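Local coordinates for protein 6-phosphogluconate dehydrogenase, NAD-binding (Mycolicibacterium smegmatis MC2 155, PDB 6SMT) that reduces imines with S-enantioselectivity and binds NADPH, largely through a Rossmann-type nucleotide-binding domain, at residues P60-I64 / I83-A87; T12-L16 / A66-V72. Numbering follows the deposited sequence.

Interaction 1. Residues P60-I64 / I83-A87. With NDP (NADPH dihydro-nicotinamide-adenine-dinucleotide phosphate), chain L.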
loop_
_atom_site.group_PDB
_atom_site.type_symbol
_atom_site.label_atom_id
_atom_site.label_comp_id
_atom_site.label_asym_id
_atom_site.label_seq_id
_atom_site.Cartn_x
_atom_site.Cartn_y
_atom_site.Cartn_z
ATOM N N PRO B 60 -1.870 -8.893 37.998
ATOM C CA PRO B 60 -0.701 -9.260 37.182
ATOM C C PRO B 60 0.318 -10.138 37.874
ATOM O O PRO B 60 0.834 -11.061 37.311
ATOM C CB PRO B 60 -0.031 -7.946 36.844
ATOM C CG PRO B 60 -1.162 -6.984 36.937
ATOM C CD PRO B 60 -2.080 -7.440 38.070
ATOM N N ALA B 61 0.609 -9.943 39.183
ATOM C CA ALA B 61 1.544 -10.831 39.884
ATOM C C ALA B 61 1.033 -12.266 39.911
ATOM O O ALA B 61 1.774 -13.184 39.655
ATOM C CB ALA B 61 1.718 -10.311 41.307
ATOM N N ALA B 62 -0.226 -12.472 40.269
ATOM C CA ALA B 62 -0.776 -13.835 40.317
ATOM C C ALA B 62 -0.833 -14.466 38.918
ATOM O O ALA B 62 -0.497 -15.648 38.787
ATOM C CB ALA B 62 -2.148 -13.839 40.941
ATOM N N ALA B 63 -1.115 -13.644 37.928
ATOM C CA ALA B 63 -1.148 -14.148 36.527
ATOM C C ALA B 63 0.244 -14.631 36.116
ATOM O O ALA B 63 0.350 -15.725 35.575
ATOM C CB ALA B 63 -1.691 -13.061 35.654
ATOM N N ILE B 64 1.254 -13.805 36.293
ATOM C CA ILE B 64 2.629 -14.142 35.873
ATOM C C ILE B 64 3.148 -15.328 36.701
ATOM O O ILE B 64 3.720 -16.277 36.181
ATOM C CB ILE B 64 3.514 -12.891 35.908
ATOM C CG1 ILE B 64 3.067 -11.975 34.773
ATOM C CG2 ILE B 64 4.967 -13.287 35.808
ATOM C CD1 ILE B 64 3.712 -10.666 34.797
ATOM N N ILE B 83 1.909 -2.714 33.950
ATOM C CA ILE B 83 1.533 -4.085 34.338
ATOM C C ILE B 83 2.721 -4.765 34.988
ATOM O O ILE B 83 2.556 -5.408 36.040
ATOM C CB ILE B 83 1.014 -4.839 33.114
ATOM C CG1 ILE B 83 -0.297 -4.246 32.647
ATOM C CG2 ILE B 83 0.956 -6.335 33.347
ATOM C CD1 ILE B 83 -0.660 -4.691 31.200
ATOM N N LEU B 84 3.915 -4.666 34.448
ATOM C CA LEU B 84 5.085 -5.341 35.018
ATOM C C LEU B 84 5.400 -4.681 36.376
ATOM O O LEU B 84 5.749 -5.455 37.298
ATOM C CB LEU B 84 6.245 -5.211 34.046
ATOM C CG LEU B 84 6.073 -6.033 32.777
ATOM C CD1 LEU B 84 7.232 -5.706 31.828
ATOM C CD2 LEU B 84 5.991 -7.527 33.050
ATOM N N THR B 85 5.253 -3.361 36.533
ATOM C CA THR B 85 5.462 -2.686 37.854
ATOM C C THR B 85 4.477 -3.340 38.847
ATOM O O THR B 85 4.953 -3.678 40.010
ATOM C CB THR B 85 5.312 -1.178 37.783
ATOM O OG1 THR B 85 6.306 -0.772 36.834
ATOM C CG2 THR B 85 5.485 -0.551 39.153
ATOM N N ALA B 86 3.194 -3.447 38.523
ATOM C CA ALA B 86 2.169 -4.075 39.393
ATOM C C ALA B 86 2.565 -5.509 39.710
ATOM O O ALA B 86 2.208 -6.002 40.868
ATOM C CB ALA B 86 0.794 -3.997 38.821
ATOM N N ALA B 87 3.233 -6.251 38.814
ATOM C CA ALA B 87 3.594 -7.664 39.021
ATOM C C ALA B 87 4.746 -7.847 40.014
ATOM O O ALA B 87 4.948 -8.965 40.460
ATOM C CB ALA B 87 3.943 -8.328 37.730
HETATM P PA NDP L . -5.234 -2.301 21.929
HETATM O O1A NDP L . -3.956 -1.899 21.254
HETATM O O2A NDP L . -6.483 -1.506 21.712
HETATM O O5B NDP L . -4.947 -2.463 23.480
HETATM C C5B NDP L . -6.061 -2.836 24.312
HETATM C C4B NDP L . -5.532 -3.611 25.492
HETATM O O4B NDP L . -4.597 -2.805 26.265
HETATM C C3B NDP L . -6.656 -3.988 26.479
HETATM O O3B NDP L . -6.370 -5.215 27.124
HETATM C C2B NDP L . -6.583 -2.834 27.456
HETATM O O2B NDP L . -7.109 -3.037 28.764
HETATM C C1B NDP L . -5.076 -2.752 27.596
HETATM N N9A NDP L . -4.591 -1.521 28.211
HETATM C C8A NDP L . -4.612 -0.245 27.697
HETATM N N7A NDP L . -4.073 0.637 28.506
HETATM C C5A NDP L . -3.685 -0.085 29.624
HETATM C C6A NDP L . -3.096 0.269 30.865
HETATM N N6A NDP L . -2.673 1.493 31.166
HETATM N N1A NDP L . -2.885 -0.727 31.753
HETATM C C2A NDP L . -3.252 -1.976 31.456
HETATM N N3A NDP L . -3.834 -2.420 30.337
HETATM C C4A NDP L . -4.042 -1.421 29.470
HETATM O O3 NDP L . -5.661 -3.813 21.605
HETATM P PN NDP L . -5.349 -4.943 20.577
HETATM O O1N NDP L . -5.746 -6.209 21.195
HETATM O O2N NDP L . -5.955 -4.588 19.267
HETATM O O5D NDP L . -3.761 -4.881 20.333
HETATM C C5D NDP L . -2.851 -5.222 21.373
HETATM C C4D NDP L . -1.465 -5.001 20.820
HETATM O O4D NDP L . -1.280 -5.924 19.716
HETATM C C3D NDP L . -1.160 -3.595 20.286
HETATM O O3D NDP L . 0.139 -3.140 20.643
HETATM C C2D NDP L . -1.255 -3.784 18.783
HETATM O O2D NDP L . -0.489 -2.875 17.998
HETATM C C1D NDP L . -0.806 -5.207 18.573
HETATM N N1N NDP L . -1.377 -5.848 17.373
HETATM C C2N NDP L . -2.733 -5.873 17.179
HETATM C C3N NDP L . -3.279 -6.378 16.047
HETATM C C7N NDP L . -4.736 -6.406 15.811
HETATM O O7N NDP L . -5.101 -6.854 14.700
HETATM N N7N NDP L . -5.608 -6.016 16.725
HETATM C C4N NDP L . -2.428 -6.878 14.986
HETATM C C5N NDP L . -1.007 -6.886 15.266
HETATM C C6N NDP L . -0.526 -6.433 16.403
HETATM P P2B NDP L . -8.715 -2.858 28.945
HETATM O O1X NDP L . -8.880 -2.799 30.493
HETATM O O2X NDP L . -9.078 -1.520 28.305
HETATM O O3X NDP L . -9.438 -3.971 28.299
HETATM O O HOH W 1 -0.091 -7.498 40.900
#
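Pro60 packs its ring against Ile83, Ala86 and Ala87 of helical segment 83-87: CB is 3.7 Å from Ile83 O, 4.0 Å from Ile83 CG2 and 4.1 Å from Ala87 CB, while Pro60 CG lies 4.0 Å from Ala86 CB. One helical turn on, Ile64 directs its CA-CB bond to the same segment, and its CD1 reaches Ala87 CB at 3.8 Å and Leu84 CD2 at 4.3 Å. Ala87 thus sits between Pro60 and Ile64, and the small side chains of Ala61 and Ala87 allow their CA atoms to come within 3.9 Å, although the segment axes come no closer than 8.5 Å and run 83° to each other. Both helices belong to the Rossmann-type domain: the one containing 60-64 precedes strand 69-72 and the one containing 83-87 follows it, and they cover the sheet face carrying Leu16 and Trp39. No direct hydrogen bond joins the segments. Instead a water accepts from Ala61 N (3.1 Å) and donates to Ala86 O (2.7 Å). On the cofactor side, Ile83 CD1 stands 3.8 Å from C2A of the NADPH adenine, an apolar contact in the nucleotide pocket.

Interaction 2. Residues T12-L16 / A66-V72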
loop_
_atom_site.group_PDB
_atom_site.type_symbol
_atom_site.label_atom_id
_atom_site.label_comp_id
_atom_site.label_asym_id
_atom_site.label_seq_id
_atom_site.Cartn_x
_atom_site.Cartn_y
_atom_site.Cartn_z
ATOM N N THR B 12 2.730 -24.028 30.367
ATOM C CA THR B 12 1.927 -23.007 31.052
ATOM C C THR B 12 2.251 -21.679 30.424
ATOM O O THR B 12 3.439 -21.365 30.235
ATOM C CB THR B 12 2.160 -22.971 32.541
ATOM O OG1 THR B 12 3.556 -22.859 32.868
ATOM C CG2 THR B 12 1.584 -24.239 33.133
ATOM N N VAL B 13 1.195 -20.980 30.003
ATOM C CA VAL B 13 1.287 -19.626 29.388
ATOM C C VAL B 13 0.291 -18.703 30.059
ATOM O O VAL B 13 -0.857 -19.061 30.286
ATOM C CB VAL B 13 1.086 -19.673 27.870
ATOM C CG1 VAL B 13 1.459 -18.323 27.278
ATOM C CG2 VAL B 13 1.891 -20.804 27.222
ATOM N N THR B 14 0.719 -17.487 30.332
ATOM C CA THR B 14 -0.155 -16.415 30.787
ATOM C C THR B 14 -0.272 -15.373 29.681
ATOM O O THR B 14 0.742 -15.044 29.044
ATOM C CB THR B 14 0.333 -15.723 32.045
ATOM O OG1 THR B 14 0.201 -16.705 33.090
ATOM C CG2 THR B 14 -0.463 -14.510 32.438
ATOM N N VAL B 15 -1.473 -14.911 29.396
ATOM C CA VAL B 15 -1.702 -13.736 28.521
ATOM C C VAL B 15 -2.208 -12.611 29.387
ATOM O O VAL B 15 -3.225 -12.738 30.035
ATOM C CB VAL B 15 -2.654 -14.041 27.365
ATOM C CG1 VAL B 15 -2.775 -12.831 26.474
ATOM C CG2 VAL B 15 -2.180 -15.227 26.551
ATOM N N LEU B 16 -1.538 -11.473 29.366
ATOM C CA LEU B 16 -1.912 -10.207 30.019
ATOM C C LEU B 16 -2.324 -9.244 28.904
ATOM O O LEU B 16 -1.468 -8.858 28.084
ATOM C CB LEU B 16 -0.797 -9.639 30.885
ATOM C CG LEU B 16 -0.304 -10.589 31.971
ATOM C CD1 LEU B 16 0.981 -11.261 31.628
ATOM C CD2 LEU B 16 -0.150 -9.916 33.347
ATOM N N ALA B 66 1.605 -17.830 37.734
ATOM C CA ALA B 66 0.923 -19.072 37.362
ATOM C C ALA B 66 1.673 -19.855 36.287
ATOM O O ALA B 66 1.399 -21.049 36.098
ATOM C CB ALA B 66 -0.451 -18.772 36.936
ATOM N N SER B 67 2.561 -19.209 35.515
ATOM C CA SER B 67 3.103 -19.790 34.295
ATOM C C SER B 67 4.609 -19.613 34.099
ATOM O O SER B 67 5.198 -18.679 34.617
ATOM C CB SER B 67 2.384 -19.199 33.072
ATOM O OG SER B 67 0.953 -19.264 33.183
ATOM N N ASP B 68 5.160 -20.419 33.244
ATOM C CA ASP B 68 6.597 -20.300 32.894
ATOM C C ASP B 68 6.818 -19.160 31.902
ATOM O O ASP B 68 7.912 -18.583 31.920
ATOM C CB ASP B 68 7.107 -21.588 32.288
ATOM C CG ASP B 68 7.105 -22.758 33.270
ATOM O OD1 ASP B 68 7.200 -22.488 34.468
ATOM O OD2 ASP B 68 7.089 -23.864 32.779
ATOM N N LEU B 69 5.787 -18.751 31.181
ATOM C CA LEU B 69 5.870 -17.797 30.043
ATOM C C LEU B 69 4.714 -16.867 30.132
ATOM O O LEU B 69 3.582 -17.349 30.230
ATOM C CB LEU B 69 5.834 -18.597 28.743
ATOM C CG LEU B 69 5.862 -17.796 27.459
ATOM C CD1 LEU B 69 7.193 -17.065 27.327
ATOM C CD2 LEU B 69 5.682 -18.680 26.244
ATOM N N ALA B 70 4.951 -15.569 30.066
ATOM C CA ALA B 70 3.938 -14.527 30.115
ATOM C C ALA B 70 4.006 -13.660 28.839
ATOM O O ALA B 70 5.108 -13.219 28.524
ATOM C CB ALA B 70 4.025 -13.633 31.305
ATOM N N LEU B 71 2.893 -13.540 28.129
ATOM C CA LEU B 71 2.798 -12.673 26.947
ATOM C C LEU B 71 2.067 -11.414 27.335
ATOM O O LEU B 71 0.949 -11.524 27.944
ATOM C CB LEU B 71 2.031 -13.377 25.823
ATOM C CG LEU B 71 2.488 -14.779 25.513
ATOM C CD1 LEU B 71 1.682 -15.342 24.337
ATOM C CD2 LEU B 71 3.960 -14.882 25.231
ATOM N N VAL B 72 2.595 -10.226 27.055
ATOM C CA VAL B 72 1.952 -8.953 27.399
ATOM C C VAL B 72 1.498 -8.235 26.121
ATOM O O VAL B 72 2.326 -7.830 25.324
ATOM C CB VAL B 72 2.834 -8.066 28.272
ATOM C CG1 VAL B 72 2.015 -6.914 28.754
ATOM C CG2 VAL B 72 3.508 -8.837 29.417
HETATM O O HOH W 2 5.682 -24.477 30.540
HETATM O O HOH W 3 -1.088 -21.030 33.115
#
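Thr12 begins the pairing with its side chain: Asp68 N donates to Thr12 OG1 (2.9 Å, 152°), and a water accepts from Thr12 N (3.0 Å) while donating to Asp68 OD2 (2.7 Å), so a direct bond and a water bridge link the loop at Asp68 to the start of strand 12-16. Val13 packs CG1 against Leu71 CG at 4.1 Å and Leu69 CD2 at 4.4 Å; its CA also makes a CA-H...O contact of 3.3 Å with Leu69 O. At Thr14 the regular parallel ladder is unmistakable, since Thr14 N donates to Leu69 O (2.9 Å, 165°) and Thr14 O accepts from Leu71 N (2.8 Å, 174°). Thr14 OG1 also lies 2.7 Å from Ser67 OG, a hydroxyl-hydroxyl contact. Val15 shares a face with Val13, Leu69 and Leu71, the face covered by helices 20-31 and 146-156, whereas its backbone amide and carbonyl pair with strand 35-39. Leu16 N then donates to Leu71 O (2.9 Å, 177°), and Leu16 CD1 meets Ala70 CB at 3.9 Å and Val72 CG2 at 4.1 Å on the other face. The axes of the two short strands approach to 4.6 Å and cross at -21°, the usual beta twist. Strand 12-16, flanked by 35-39 and 69-72 and leading into the glycine-rich turn, makes this the central strand pair of a Rossmann-type dinucleotide-binding fold.

Overall arrangement
The segments of interactions 1 and 2 alternate in sequence, with centres 10 Å apart. Both contacts are largely buried, each with an exposed margin: Ala86 beside the bridging water in interaction 1, Ala66 and Asp68 in interaction 2. Interaction 2 buries 534 Å² and is joined by backbone hydrogen bonds, with apolar side chains on both faces of the sheet; interaction 1 buries 256 Å² with apolar side chains in the helical layer packed on the sheet face of Thr14 and Leu16. Leu16 joins the layers: its CD2 is 3.7 Å from Ile83 CG2 and 3.9 Å from Pro60 CA, and its CD1 is 3.8 Å from Ile64 CG1. A polar tie, Thr14 OG1 to Ala63 O at 2.7 Å, is probably a hydrogen bond.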